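Local coordinates for protein diaminopimelate decarboxylase (Helicobacter pylori, PDB 2QGH) that probably catalyses the pyridoxal-phosphate-dependent decarboxylation of meso-diaminopimelate to L-lysine, the last step of bacterial lysine biosynthesis, at residues E118-K122 and L123-F127; E140-A143 and Q144-I148. All blocks are in the same frame, centred on the assembly; numbering follows the deposited sequence.

Interaction 1. Residues E118-K122 and L123-F127; sequences EQALK and LNILF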
ATOM      1  N   GLU A 118      -0.404 -19.187 -20.180  1.00 25.77           N
ATOM      2  CA  GLU A 118       0.178 -20.495 -20.455  1.00 26.30           C
ATOM      3  C   GLU A 118       0.161 -21.410 -19.228  1.00 26.07           C
ATOM      4  O   GLU A 118      -0.218 -22.577 -19.320  1.00 26.41           O
ATOM      5  CB  GLU A 118       1.617 -20.327 -20.937  1.00 27.03           C
ATOM      6  CG  GLU A 118       2.369 -21.633 -21.112  1.00 29.74           C
ATOM      7  CD  GLU A 118       3.853 -21.463 -20.887  1.00 33.77           C
ATOM      8  OE1 GLU A 118       4.492 -20.724 -21.666  1.00 36.05           O
ATOM      9  OE2 GLU A 118       4.381 -22.058 -19.922  1.00 35.43           O
ATOM     10  N   GLN A 119       0.580 -20.879 -18.085  1.00 25.71           N
ATOM     11  CA  GLN A 119       0.630 -21.652 -16.850  1.00 24.39           C
ATOM     12  C   GLN A 119      -0.744 -22.087 -16.400  1.00 22.82           C
ATOM     13  O   GLN A 119      -0.922 -23.193 -15.904  1.00 22.53           O
ATOM     14  CB  GLN A 119       1.294 -20.836 -15.736  1.00 26.07           C
ATOM     15  CG  GLN A 119       2.786 -20.653 -15.920  1.00 27.72           C
ATOM     16  CD  GLN A 119       3.511 -21.982 -16.037  1.00 29.86           C
ATOM     17  OE1 GLN A 119       3.549 -22.769 -15.088  1.00 30.64           O
ATOM     18  NE2 GLN A 119       4.080 -22.245 -17.210  1.00 30.62           N
ATOM     19  N   ALA A 120      -1.721 -21.211 -16.579  1.00 22.35           N
ATOM     20  CA  ALA A 120      -3.079 -21.518 -16.170  1.00 22.13           C
ATOM     21  C   ALA A 120      -3.671 -22.633 -17.018  1.00 22.12           C
ATOM     22  O   ALA A 120      -4.315 -23.541 -16.496  1.00 22.56           O
ATOM     23  CB  ALA A 120      -3.938 -20.272 -16.263  1.00 21.43           C
ATOM     24  N   LEU A 121      -3.452 -22.556 -18.326  1.00 23.00           N
ATOM     25  CA  LEU A 121      -3.969 -23.555 -19.258  1.00 23.92           C
ATOM     26  C   LEU A 121      -3.397 -24.935 -18.970  1.00 24.36           C
ATOM     27  O   LEU A 121      -4.070 -25.947 -19.144  1.00 23.30           O
ATOM     28  CB  LEU A 121      -3.628 -23.168 -20.697  1.00 22.95           C
ATOM     29  CG  LEU A 121      -4.245 -21.881 -21.243  1.00 22.16           C
ATOM     30  CD1 LEU A 121      -3.750 -21.686 -22.672  1.00 20.53           C
ATOM     31  CD2 LEU A 121      -5.769 -21.956 -21.204  1.00 20.23           C
ATOM     32  N   LYS A 122      -2.147 -24.962 -18.527  1.00 24.80           N
ATOM     33  CA  LYS A 122      -1.471 -26.210 -18.211  1.00 26.07           C
ATOM     34  C   LYS A 122      -1.902 -26.791 -16.869  1.00 25.96           C
ATOM     35  O   LYS A 122      -1.639 -27.957 -16.587  1.00 25.97           O
ATOM     36  CB  LYS A 122       0.038 -25.983 -18.180  1.00 27.86           C
ATOM     37  CG  LYS A 122       0.692 -25.847 -19.539  1.00 29.36           C
ATOM     38  CD  LYS A 122       1.961 -25.009 -19.452  1.00 34.24           C
ATOM     39  CE  LYS A 122       2.630 -25.112 -18.075  1.00 36.61           C
ATOM     40  NZ  LYS A 122       2.990 -26.510 -17.713  1.00 41.34           N
ATOM     41  N   LEU A 123      -2.555 -25.973 -16.049  1.00 25.80           N
ATOM     42  CA  LEU A 123      -3.000 -26.389 -14.728  1.00 24.07           C
ATOM     43  C   LEU A 123      -4.454 -26.846 -14.712  1.00 24.06           C
ATOM     44  O   LEU A 123      -4.998 -27.222 -13.671  1.00 24.54           O
ATOM     45  CB  LEU A 123      -2.778 -25.244 -13.742  1.00 23.41           C
ATOM     46  CG  LEU A 123      -1.297 -24.911 -13.557  1.00 22.88           C
ATOM     47  CD1 LEU A 123      -1.146 -23.631 -12.744  1.00 20.63           C
ATOM     48  CD2 LEU A 123      -0.598 -26.085 -12.880  1.00 21.90           C
ATOM     49  N   ASN A 124      -5.082 -26.801 -15.875  1.00 25.38           N
ATOM     50  CA  ASN A 124      -6.460 -27.254 -16.028  1.00 26.26           C
ATOM     51  C   ASN A 124      -7.481 -26.619 -15.095  1.00 24.49           C
ATOM     52  O   ASN A 124      -8.300 -27.321 -14.503  1.00 26.03           O
ATOM     53  CB  ASN A 124      -6.510 -28.777 -15.873  1.00 28.12           C
ATOM     54  CG  ASN A 124      -5.507 -29.480 -16.774  1.00 31.48           C
ATOM     55  OD1 ASN A 124      -5.513 -29.291 -17.990  1.00 35.84           O
ATOM     56  ND2 ASN A 124      -4.639 -30.293 -16.179  1.00 30.93           N
ATOM     57  N   ILE A 125      -7.449 -25.297 -14.964  1.00 21.34           N
ATOM     58  CA  ILE A 125      -8.411 -24.621 -14.106  1.00 17.32           C
ATOM     59  C   ILE A 125      -9.778 -24.590 -14.796  1.00 15.47           C
ATOM     60  O   ILE A 125      -9.900 -25.024 -15.942  1.00 12.45           O
ATOM     61  CB  ILE A 125      -7.940 -23.196 -13.765  1.00 16.92           C
ATOM     62  CG1 ILE A 125      -7.748 -22.367 -15.034  1.00 14.73           C
ATOM     63  CG2 ILE A 125      -6.646 -23.277 -12.992  1.00 15.15           C
ATOM     64  CD1 ILE A 125      -7.571 -20.882 -14.745  1.00 16.61           C
ATOM     65  N   LEU A 126     -10.810 -24.091 -14.118  1.00 16.00           N
ATOM     66  CA  LEU A 126     -12.151 -24.084 -14.727  1.00 16.54           C
ATOM     67  C   LEU A 126     -12.212 -23.267 -16.015  1.00 17.06           C
ATOM     68  O   LEU A 126     -12.623 -23.760 -17.063  1.00 16.84           O
ATOM     69  CB  LEU A 126     -13.202 -23.563 -13.748  1.00 15.58           C
ATOM     70  CG  LEU A 126     -14.497 -24.388 -13.656  1.00 15.34           C
ATOM     71  CD1 LEU A 126     -15.562 -23.572 -12.955  1.00 11.57           C
ATOM     72  CD2 LEU A 126     -14.980 -24.786 -15.034  1.00 16.29           C
ATOM     73  N   PHE A 127     -11.824 -22.006 -15.941  1.00 17.15           N
ATOM     74  CA  PHE A 127     -11.830 -21.201 -17.145  1.00 18.05           C
ATOM     75  C   PHE A 127     -11.098 -19.901 -16.935  1.00 18.64           C
ATOM     76  O   PHE A 127     -10.836 -19.507 -15.792  1.00 17.76           O
ATOM     77  CB  PHE A 127     -13.273 -20.941 -17.637  1.00 17.22           C
ATOM     78  CG  PHE A 127     -14.168 -20.206 -16.647  1.00 13.99           C
ATOM     79  CD1 PHE A 127     -13.830 -18.945 -16.165  1.00 15.59           C
ATOM     80  CD2 PHE A 127     -15.389 -20.751 -16.269  1.00 14.59           C
ATOM     81  CE1 PHE A 127     -14.698 -18.239 -15.329  1.00 15.52           C
ATOM     82  CE2 PHE A 127     -16.266 -20.054 -15.432  1.00 13.69           C
ATOM     83  CZ  PHE A 127     -15.919 -18.795 -14.962  1.00 14.97           C
TER

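Interaction 2. Residues E140-A143 and Q144-I148; sequences ETIA and QSLGI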
ATOM      1  N   GLU A 140      -5.785 -17.729 -27.361  1.00 22.53           N
ATOM      2  CA  GLU A 140      -5.936 -18.653 -28.474  1.00 24.98           C
ATOM      3  C   GLU A 140      -4.591 -19.095 -29.021  1.00 26.37           C
ATOM      4  O   GLU A 140      -4.361 -20.285 -29.251  1.00 28.87           O
ATOM      5  CB  GLU A 140      -6.732 -18.017 -29.610  1.00 24.48           C
ATOM      6  CG  GLU A 140      -7.097 -19.014 -30.691  1.00 29.35           C
ATOM      7  CD  GLU A 140      -7.668 -18.356 -31.918  1.00 33.22           C
ATOM      8  OE1 GLU A 140      -8.319 -19.052 -32.727  1.00 34.50           O
ATOM      9  OE2 GLU A 140      -7.454 -17.139 -32.079  1.00 37.01           O
ATOM     10  N   THR A 141      -3.707 -18.131 -29.247  1.00 26.16           N
ATOM     11  CA  THR A 141      -2.386 -18.434 -29.776  1.00 25.64           C
ATOM     12  C   THR A 141      -1.619 -19.373 -28.851  1.00 25.01           C
ATOM     13  O   THR A 141      -0.930 -20.288 -29.310  1.00 23.88           O
ATOM     14  CB  THR A 141      -1.563 -17.145 -29.966  1.00 25.58           C
ATOM     15  OG1 THR A 141      -2.213 -16.305 -30.925  1.00 27.03           O
ATOM     16  CG2 THR A 141      -0.160 -17.470 -30.455  1.00 26.27           C
ATOM     17  N   ILE A 142      -1.734 -19.146 -27.546  1.00 24.77           N
ATOM     18  CA  ILE A 142      -1.025 -19.972 -26.581  1.00 24.19           C
ATOM     19  C   ILE A 142      -1.670 -21.349 -26.469  1.00 25.21           C
ATOM     20  O   ILE A 142      -0.976 -22.357 -26.384  1.00 26.09           O
ATOM     21  CB  ILE A 142      -0.975 -19.291 -25.189  1.00 22.97           C
ATOM     22  CG1 ILE A 142      -0.167 -17.987 -25.281  1.00 22.05           C
ATOM     23  CG2 ILE A 142      -0.331 -20.229 -24.164  1.00 23.68           C
ATOM     24  CD1 ILE A 142      -0.046 -17.234 -23.971  1.00 17.68           C
ATOM     25  N   ALA A 143      -2.997 -21.391 -26.486  1.00 25.47           N
ATOM     26  CA  ALA A 143      -3.707 -22.659 -26.389  1.00 25.48           C
ATOM     27  C   ALA A 143      -3.356 -23.512 -27.605  1.00 24.97           C
ATOM     28  O   ALA A 143      -3.131 -24.722 -27.501  1.00 21.05           O
ATOM     29  CB  ALA A 143      -5.207 -22.414 -26.337  1.00 24.85           C
ATOM     30  N   GLN A 144      -3.302 -22.858 -28.756  1.00 25.03           N
ATOM     31  CA  GLN A 144      -2.990 -23.539 -29.992  1.00 26.36           C
ATOM     32  C   GLN A 144      -1.623 -24.200 -29.950  1.00 28.01           C
ATOM     33  O   GLN A 144      -1.461 -25.333 -30.405  1.00 28.08           O
ATOM     34  CB  GLN A 144      -3.046 -22.555 -31.149  1.00 29.60           C
ATOM     35  CG  GLN A 144      -2.870 -23.211 -32.500  1.00 34.22           C
ATOM     36  CD  GLN A 144      -3.118 -22.258 -33.641  1.00 36.79           C
ATOM     37  OE1 GLN A 144      -3.215 -22.673 -34.791  1.00 39.73           O
ATOM     38  NE2 GLN A 144      -3.222 -20.969 -33.331  1.00 39.48           N
ATOM     39  N   SER A 145      -0.636 -23.503 -29.401  1.00 26.78           N
ATOM     40  CA  SER A 145       0.707 -24.060 -29.346  1.00 26.91           C
ATOM     41  C   SER A 145       0.781 -25.220 -28.375  1.00 28.12           C
ATOM     42  O   SER A 145       1.626 -26.101 -28.518  1.00 27.45           O
ATOM     43  CB  SER A 145       1.717 -22.994 -28.935  1.00 25.97           C
ATOM     44  OG  SER A 145       1.531 -22.627 -27.589  1.00 24.41           O
ATOM     45  N   LEU A 146      -0.102 -25.218 -27.382  1.00 29.73           N
ATOM     46  CA  LEU A 146      -0.118 -26.294 -26.394  1.00 32.21           C
ATOM     47  C   LEU A 146      -1.050 -27.412 -26.857  1.00 32.39           C
ATOM     48  O   LEU A 146      -1.130 -28.468 -26.233  1.00 32.57           O
ATOM     49  CB  LEU A 146      -0.570 -25.764 -25.026  1.00 32.83           C
ATOM     50  CG  LEU A 146       0.324 -24.744 -24.314  1.00 33.46           C
ATOM     51  CD1 LEU A 146      -0.390 -24.227 -23.072  1.00 32.54           C
ATOM     52  CD2 LEU A 146       1.656 -25.383 -23.939  1.00 34.82           C
ATOM     53  N   GLY A 147      -1.753 -27.166 -27.957  1.00 33.41           N
ATOM     54  CA  GLY A 147      -2.660 -28.156 -28.507  1.00 32.91           C
ATOM     55  C   GLY A 147      -3.905 -28.446 -27.689  1.00 32.98           C
ATOM     56  O   GLY A 147      -4.411 -29.567 -27.731  1.00 34.05           O
ATOM     57  N   ILE A 148      -4.406 -27.456 -26.951  1.00 31.77           N
ATOM     58  CA  ILE A 148      -5.608 -27.647 -26.144  1.00 29.97           C
ATOM     59  C   ILE A 148      -6.707 -26.651 -26.508  1.00 29.08           C
ATOM     60  O   ILE A 148      -6.456 -25.638 -27.158  1.00 27.46           O
ATOM     61  CB  ILE A 148      -5.323 -27.490 -24.636  1.00 30.33           C
ATOM     62  CG1 ILE A 148      -5.153 -26.012 -24.289  1.00 29.28           C
ATOM     63  CG2 ILE A 148      -4.074 -28.260 -24.254  1.00 29.43           C
ATOM     64  CD1 ILE A 148      -4.923 -25.764 -22.820  1.00 30.87           C
TER

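Interaction 1. Residues E118-K122 and L123-F127
The carbonyl oxygen of Ala120 takes the backbone N-H of Leu123, with Leu123 N to Ala120 O at 3.0 Å. The bond is bent, 143° at the hydrogen, and the donor stands above the carbonyl plane. It is a bond of the last helical turn. Asn124 then leaves the helix with a positive phi of 55°, and the turn closes as a Schellman motif.

Leu123 folds back over the turn. Its CG lies anti to its own carbonyl carbon (chi1 -65°), which lays the branch against the carbonyl of Gln119. CD1 of Leu123 is 3.2 Å from O of Gln119. Past the turn, Ile125 reaches back to the helix with the end of its longer branch. Its CD1 meets CB of Ala120 at 4.0 Å, an apolar contact across the bend. Within the helix, Gln119 NE2 makes a weak hydrogen bond to Glu118 OE2.

The turn links helix 114-122 to strand 127-130 of the barrel. Leu123 packs on Ile92 and Leu96 of helix 89-97. Leu121 faces helix 133-146, while Ala120 and Ile125 rest on Phe107 of strand 105-107.

Interaction 2. Residues E140-A143 and Q144-I148
Ile142 and Leu146, one helical turn apart, lie side by side and point the same way. They touch through branches, with CG2 of Ile142 4.1 Å from CD1 of Leu146. Leu146 swings its branch to the side of its backbone N (chi1 -65°), which also sets CG 3.4 Å from the carbonyl oxygen of Ile142.

That oxygen has two donors. Ser145 OG gives it a hydrogen bond of 2.8 Å to Ile142 O, and the backbone N of Leu146 gives a second. Both come from the same face of the carbonyl plane. The hydroxyl reaches back because OG sits between the backbone N and the carbonyl carbon (chi1 69°). The side chain of Ser145 thus shares an acceptor with the backbone.

A second apolar pair bridges the helix end. CG1 of Ile148 lies 4.1 Å from CB of Ala143. Beside this pair, Ile148 N donates to Ala143 O at 3.1 Å, fairly straight at 164°. The same oxygen takes a weak bond from Leu146 N. Glu140 OE1 is hydrogen-bonded to Ser194 OG. Phe196, from a loop, touches Ala143 and Gln144.

Gly147 has a positive phi, which by itself favours glycine. It marks a Schellman motif, which here ends helix 133-146 in the beta-alpha-beta unit between barrel strands 127-130 and 150-155.

Overall arrangement
Interactions 1 and 2 are successive helix ends on the outside of the eight-stranded parallel barrel that carries the pyridoxal phosphate. Each closes with a Schellman motif before the chain enters the next strand. Interaction 1 is partly buried, and its apolar residues touch barrel strands and helices 89-97 and 133-146. Interaction 2 lies at the surface, where a serine hydroxyl adds to the backbone bonding. The two touch directly, with Leu121 CB 3.6 Å from Ile148 CD1 and Glu118 CA 3.8 Å from Ile142 CG2. Helices 114-122 and 133-146 therefore pack side by side through these ends. Neither contact includes residues of the cofactor or lysine pockets.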